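Long-range contacts in transmembrane protease (Mus musculus, PDB 2E7V), which probably cleaves proteins as a membrane-bound serine protease, of which this structure holds the non-catalytic SEA domain: residues A[4-9]-A[74-79]; A[58-63]-A[70-75]. All coordinates share one frame; numbering follows the deposited sequence.

Contact 1 (A[4-9]-A[74-79]); sequences AYFYHS and VMKFRS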
# COMPACT_ATOMS: atom_id res chain seq x y z
N ALA A 4 17.63 -10.00 -6.09
CA ALA A 4 16.57 -9.01 -5.92
C ALA A 4 15.26 -9.47 -6.54
O ALA A 4 15.25 -10.10 -7.60
CB ALA A 4 17.01 -7.69 -6.54
N TYR A 5 14.15 -9.14 -5.88
CA TYR A 5 12.82 -9.48 -6.36
C TYR A 5 11.94 -8.24 -6.29
O TYR A 5 12.05 -7.44 -5.37
CB TYR A 5 12.19 -10.56 -5.47
CG TYR A 5 12.58 -11.98 -5.79
CD1 TYR A 5 12.47 -12.99 -4.83
CD2 TYR A 5 13.04 -12.34 -7.06
CE1 TYR A 5 12.81 -14.31 -5.13
CE2 TYR A 5 13.38 -13.65 -7.37
CZ TYR A 5 13.26 -14.63 -6.40
OH TYR A 5 13.58 -15.94 -6.71
N PHE A 6 11.05 -8.10 -7.28
CA PHE A 6 10.11 -7.00 -7.31
C PHE A 6 8.69 -7.55 -7.33
O PHE A 6 8.39 -8.55 -8.01
CB PHE A 6 10.31 -6.13 -8.54
CG PHE A 6 11.54 -5.27 -8.48
CD1 PHE A 6 11.51 -4.05 -7.82
CD2 PHE A 6 12.72 -5.68 -9.09
CE1 PHE A 6 12.65 -3.24 -7.76
CE2 PHE A 6 13.87 -4.88 -9.04
CZ PHE A 6 13.83 -3.66 -8.37
N TYR A 7 7.82 -6.89 -6.58
CA TYR A 7 6.42 -7.25 -6.53
C TYR A 7 5.65 -5.95 -6.66
O TYR A 7 6.11 -4.90 -6.22
CB TYR A 7 6.07 -7.92 -5.20
CG TYR A 7 6.67 -9.29 -5.06
CD1 TYR A 7 5.95 -10.43 -5.43
CD2 TYR A 7 8.00 -9.44 -4.65
CE1 TYR A 7 6.55 -11.70 -5.39
CE2 TYR A 7 8.60 -10.69 -4.61
CZ TYR A 7 7.88 -11.81 -4.98
OH TYR A 7 8.51 -13.03 -4.95
N HIS A 8 4.48 -6.02 -7.26
CA HIS A 8 3.64 -4.84 -7.41
C HIS A 8 2.18 -5.24 -7.26
O HIS A 8 1.81 -6.37 -7.56
CB HIS A 8 3.86 -4.15 -8.77
CG HIS A 8 3.39 -4.94 -9.95
ND1 HIS A 8 4.15 -5.93 -10.54
CD2 HIS A 8 2.24 -4.88 -10.66
CE1 HIS A 8 3.48 -6.45 -11.55
NE2 HIS A 8 2.32 -5.83 -11.65
N SER A 9 1.37 -4.30 -6.79
CA SER A 9 -0.05 -4.52 -6.61
C SER A 9 -0.77 -3.20 -6.73
O SER A 9 -0.16 -2.12 -6.62
CB SER A 9 -0.32 -5.13 -5.23
OG SER A 9 0.61 -6.15 -4.94
N VAL A 74 5.09 -0.54 -6.15
CA VAL A 74 6.16 -1.50 -6.42
C VAL A 74 6.89 -1.74 -5.10
O VAL A 74 7.14 -0.80 -4.35
CB VAL A 74 7.19 -0.97 -7.46
CG1 VAL A 74 8.44 -1.84 -7.45
CG2 VAL A 74 6.59 -0.98 -8.87
N MET A 75 7.22 -3.00 -4.82
CA MET A 75 7.94 -3.35 -3.60
C MET A 75 9.17 -4.17 -3.99
O MET A 75 9.05 -5.15 -4.75
CB MET A 75 7.04 -4.16 -2.64
CG MET A 75 5.84 -3.38 -2.06
SD MET A 75 4.50 -4.49 -1.47
CE MET A 75 3.80 -4.91 -3.06
N LYS A 76 10.33 -3.77 -3.47
CA LYS A 76 11.60 -4.46 -3.75
C LYS A 76 12.13 -5.23 -2.54
O LYS A 76 12.21 -4.68 -1.43
CB LYS A 76 12.68 -3.47 -4.19
CG LYS A 76 14.03 -4.14 -4.47
CD LYS A 76 15.07 -3.19 -5.04
CE LYS A 76 16.30 -3.96 -5.50
NZ LYS A 76 17.31 -3.09 -6.14
N PHE A 77 12.52 -6.49 -2.77
CA PHE A 77 13.07 -7.36 -1.73
C PHE A 77 14.38 -8.01 -2.15
O PHE A 77 14.64 -8.23 -3.34
CB PHE A 77 12.09 -8.48 -1.36
CG PHE A 77 10.75 -8.00 -0.89
CD1 PHE A 77 9.77 -7.62 -1.80
CD2 PHE A 77 10.49 -7.87 0.48
CE1 PHE A 77 8.55 -7.11 -1.37
CE2 PHE A 77 9.27 -7.36 0.92
CZ PHE A 77 8.30 -6.98 -0.01
N ARG A 78 15.20 -8.34 -1.15
CA ARG A 78 16.48 -9.01 -1.38
C ARG A 78 16.27 -10.41 -0.79
O ARG A 78 15.58 -10.56 0.23
CB ARG A 78 17.60 -8.31 -0.60
CG ARG A 78 17.54 -8.54 0.91
CD ARG A 78 18.81 -8.12 1.67
NE ARG A 78 18.80 -6.72 2.09
CZ ARG A 78 19.01 -5.68 1.29
NH1 ARG A 78 19.25 -5.88 -0.00
NH2 ARG A 78 18.99 -4.45 1.77
N SER A 79 16.83 -11.43 -1.42
CA SER A 79 16.68 -12.79 -0.89
C SER A 79 17.28 -13.82 -1.84
O SER A 79 18.46 -13.73 -2.19
CB SER A 79 15.21 -13.11 -0.64
OG SER A 79 15.07 -14.14 0.33

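Contact 2 (A[58-63]-A[70-75]); sequences HVVKLR and VADVVM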
# COMPACT_ATOMS: atom_id res chain seq x y z
N HIS A 58 7.55 2.11 -3.46
CA HIS A 58 7.20 3.38 -4.06
C HIS A 58 5.95 3.28 -4.91
O HIS A 58 5.72 2.28 -5.61
CB HIS A 58 8.36 3.93 -4.89
CG HIS A 58 8.57 3.25 -6.20
ND1 HIS A 58 8.22 3.83 -7.40
CD2 HIS A 58 9.15 2.06 -6.51
CE1 HIS A 58 8.57 3.03 -8.40
NE2 HIS A 58 9.13 1.95 -7.89
N VAL A 59 5.13 4.31 -4.79
CA VAL A 59 3.89 4.43 -5.53
C VAL A 59 4.30 4.83 -6.95
O VAL A 59 4.94 5.87 -7.15
CB VAL A 59 2.99 5.52 -4.88
CG1 VAL A 59 1.82 5.86 -5.79
CG2 VAL A 59 2.49 5.04 -3.52
N VAL A 60 3.96 4.00 -7.93
CA VAL A 60 4.31 4.29 -9.32
C VAL A 60 3.29 5.24 -9.92
O VAL A 60 3.57 5.96 -10.87
CB VAL A 60 4.39 3.01 -10.17
CG1 VAL A 60 5.44 2.08 -9.59
CG2 VAL A 60 3.05 2.34 -10.21
N LYS A 61 2.08 5.22 -9.37
CA LYS A 61 1.04 6.12 -9.82
C LYS A 61 -0.26 5.93 -9.06
O LYS A 61 -0.52 4.87 -8.48
CB LYS A 61 0.80 5.99 -11.32
CG LYS A 61 -0.21 4.97 -11.77
CD LYS A 61 -0.62 5.29 -13.20
CE LYS A 61 -1.16 6.71 -13.32
NZ LYS A 61 -1.51 7.11 -14.72
N LEU A 62 -1.04 7.01 -9.02
CA LEU A 62 -2.33 7.02 -8.36
C LEU A 62 -3.35 7.07 -9.47
O LEU A 62 -3.30 7.93 -10.34
CB LEU A 62 -2.47 8.26 -7.48
CG LEU A 62 -1.52 8.30 -6.28
CD1 LEU A 62 -1.67 9.62 -5.53
CD2 LEU A 62 -1.82 7.11 -5.37
N ARG A 63 -4.28 6.13 -9.45
CA ARG A 63 -5.28 6.09 -10.48
C ARG A 63 -6.64 6.31 -9.89
O ARG A 63 -6.88 6.08 -8.71
CB ARG A 63 -5.23 4.76 -11.25
CG ARG A 63 -4.00 4.63 -12.14
CD ARG A 63 -3.95 3.33 -12.93
NE ARG A 63 -3.82 2.15 -12.07
CZ ARG A 63 -4.84 1.43 -11.61
NH1 ARG A 63 -6.09 1.75 -11.94
NH2 ARG A 63 -4.61 0.38 -10.84
N VAL A 70 -6.86 4.45 -6.44
CA VAL A 70 -6.13 3.19 -6.42
C VAL A 70 -4.68 3.54 -6.64
O VAL A 70 -4.36 4.35 -7.52
CB VAL A 70 -6.57 2.22 -7.52
CG1 VAL A 70 -5.55 1.08 -7.62
CG2 VAL A 70 -7.93 1.65 -7.20
N ALA A 71 -3.79 2.94 -5.85
CA ALA A 71 -2.37 3.21 -5.98
C ALA A 71 -1.62 2.00 -6.50
O ALA A 71 -1.75 0.90 -5.97
CB ALA A 71 -1.81 3.64 -4.63
N ASP A 72 -0.86 2.18 -7.58
CA ASP A 72 -0.06 1.08 -8.10
C ASP A 72 1.27 1.23 -7.36
O ASP A 72 1.94 2.26 -7.46
CB ASP A 72 0.12 1.19 -9.61
CG ASP A 72 -1.20 1.11 -10.36
OD1 ASP A 72 -2.10 0.37 -9.92
OD2 ASP A 72 -1.33 1.79 -11.39
N VAL A 73 1.61 0.19 -6.61
CA VAL A 73 2.80 0.17 -5.76
C VAL A 73 3.82 -0.92 -6.10
O VAL A 73 3.46 -2.09 -6.30
CB VAL A 73 2.35 -0.03 -4.28
CG1 VAL A 73 3.56 -0.09 -3.34
CG2 VAL A 73 1.39 1.08 -3.88
N VAL A 74 5.09 -0.54 -6.15
CA VAL A 74 6.16 -1.50 -6.42
C VAL A 74 6.89 -1.74 -5.10
O VAL A 74 7.14 -0.80 -4.35
CB VAL A 74 7.19 -0.97 -7.46
CG1 VAL A 74 8.44 -1.84 -7.45
CG2 VAL A 74 6.59 -0.98 -8.87
N MET A 75 7.22 -3.00 -4.82
CA MET A 75 7.94 -3.35 -3.60
C MET A 75 9.17 -4.17 -3.99
O MET A 75 9.05 -5.15 -4.75
CB MET A 75 7.04 -4.16 -2.64
CG MET A 75 5.84 -3.38 -2.06
SD MET A 75 4.50 -4.49 -1.47
CE MET A 75 3.80 -4.91 -3.06

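Contact 1 (A[4-9]-A[74-79])
Tyr5 and Phe77, then Tyr7 and Met75, form two antiparallel hydrogen-bonded pairs in which every N-H finds the carbonyl of its partner, while Ala4 with Arg78, Phe6 with Lys76 and His8 with Val74 are the non-hydrogen-bonded pairs. The N-to-C directions of the two segments differ by 157°, and Tyr7 N lies 2.8 Å from Met75 O. Because side chains alternate between the faces, each face can be read separately. On the face of Ala4, Phe6, His8, Val74 and Lys76, the aliphatic chain of Lys76 runs against Phe6 and on to Ala4. Its CG stands anti to the backbone N (chi1 179°) and the chain beyond is extended, which carries its methylenes obliquely past the CD1-CE1-CZ side of the Phe6 ring: Phe6 CE1 is 3.6 Å from Lys76 CB, and Phe6 CZ 3.6 Å from Lys76 CD. Farther on, Lys76 CE reaches Ala4 CB at 3.9 Å. Val74 CG1 meets Phe6 CD1 at 3.8 Å. An alanine in place of Lys76 would probably cost Phe6 CZ and Ala4 CB their contacts with the lysine methylenes, leaving the ring freer to turn. On the other face, the side chains of Tyr7 and Phe77 cross at about a right angle, with Tyr7 CD2 3.8 Å from Phe77 CD1. Helix 85-96 packs against both rings, and the Tyr7 hydroxyl is hydrogen-bonded to the carbonyl of Arg85. The chemistry is thus two-sided: an aromatic face joined to the helix layer, and an outer face where a lysine contributes its hydrocarbon length rather than its charge to these cross-strand contacts.

Contact 2 (A[58-63]-A[70-75])
Arg63 grips Asp72 side-on across the hairpin, in a salt bridge of two hydrogen bonds. NE of Arg63 meets OD2 of Asp72 at 2.6 Å, and NH2 of Arg63 meets OD1 of Asp72 at 2.7 Å, on its syn lone pair. Guanidinium and carboxylate are nearly coplanar, 25° apart, and the bend of Arg63 at chi3 (-65°) sets NE where it meets OD2. Ser10 OG also bonds Asp72 OD1, and Glu65 pairs with Arg63 NH1, so the charges have further partners. In the backbone, Val60 and Lys61 both face Asp72, a classic beta bulge: Val60 N donates to Asp72 O at 2.7 Å, and Asp72 N to Lys61 O at 2.9 Å. Regular antiparallel pairs, His58 with Val74 and Arg63 with Val70, lie beyond it on either side. Among apolar contacts, Val60 CG1 presses on Val74 CG2 at 3.3 Å, tighter than usual, and the His58 ring lies alongside Val74. On the other face, Leu62 CD2 touches Ala71 CB at 3.5 Å, and Val59 CG2 meets Val73 CG2 at 4.1 Å. That second face turns to helix 28-46, where Val59 packs on Ile37 and Val73 on Ile41, while strand 4-14 adjoins strand 68-78 along its other edge.

In the fold
Contacts 1 and 2 are successive seams of one sheet, and illustrate how a central strand serves two partners: strand 68-78 pairs with strand 4-14 in contact 1 and with strand 54-65 in contact 2. Their centres lie about 13 Å apart, and Val74 and Met75 belong to both. Along the chain, 4-9 comes first, helix 28-46 intervenes, and the hairpin of strands 54-65 and 68-78 follows. Contact 2 is therefore local, whereas contact 1 brings the strand at the start of the chain alongside the hairpin. Helices 28-46 and 85-96 pack on the largely antiparallel sheet, an alpha+beta sandwich consistent with the SEA fold, in which strand 4-14 and the hairpin are thus held together.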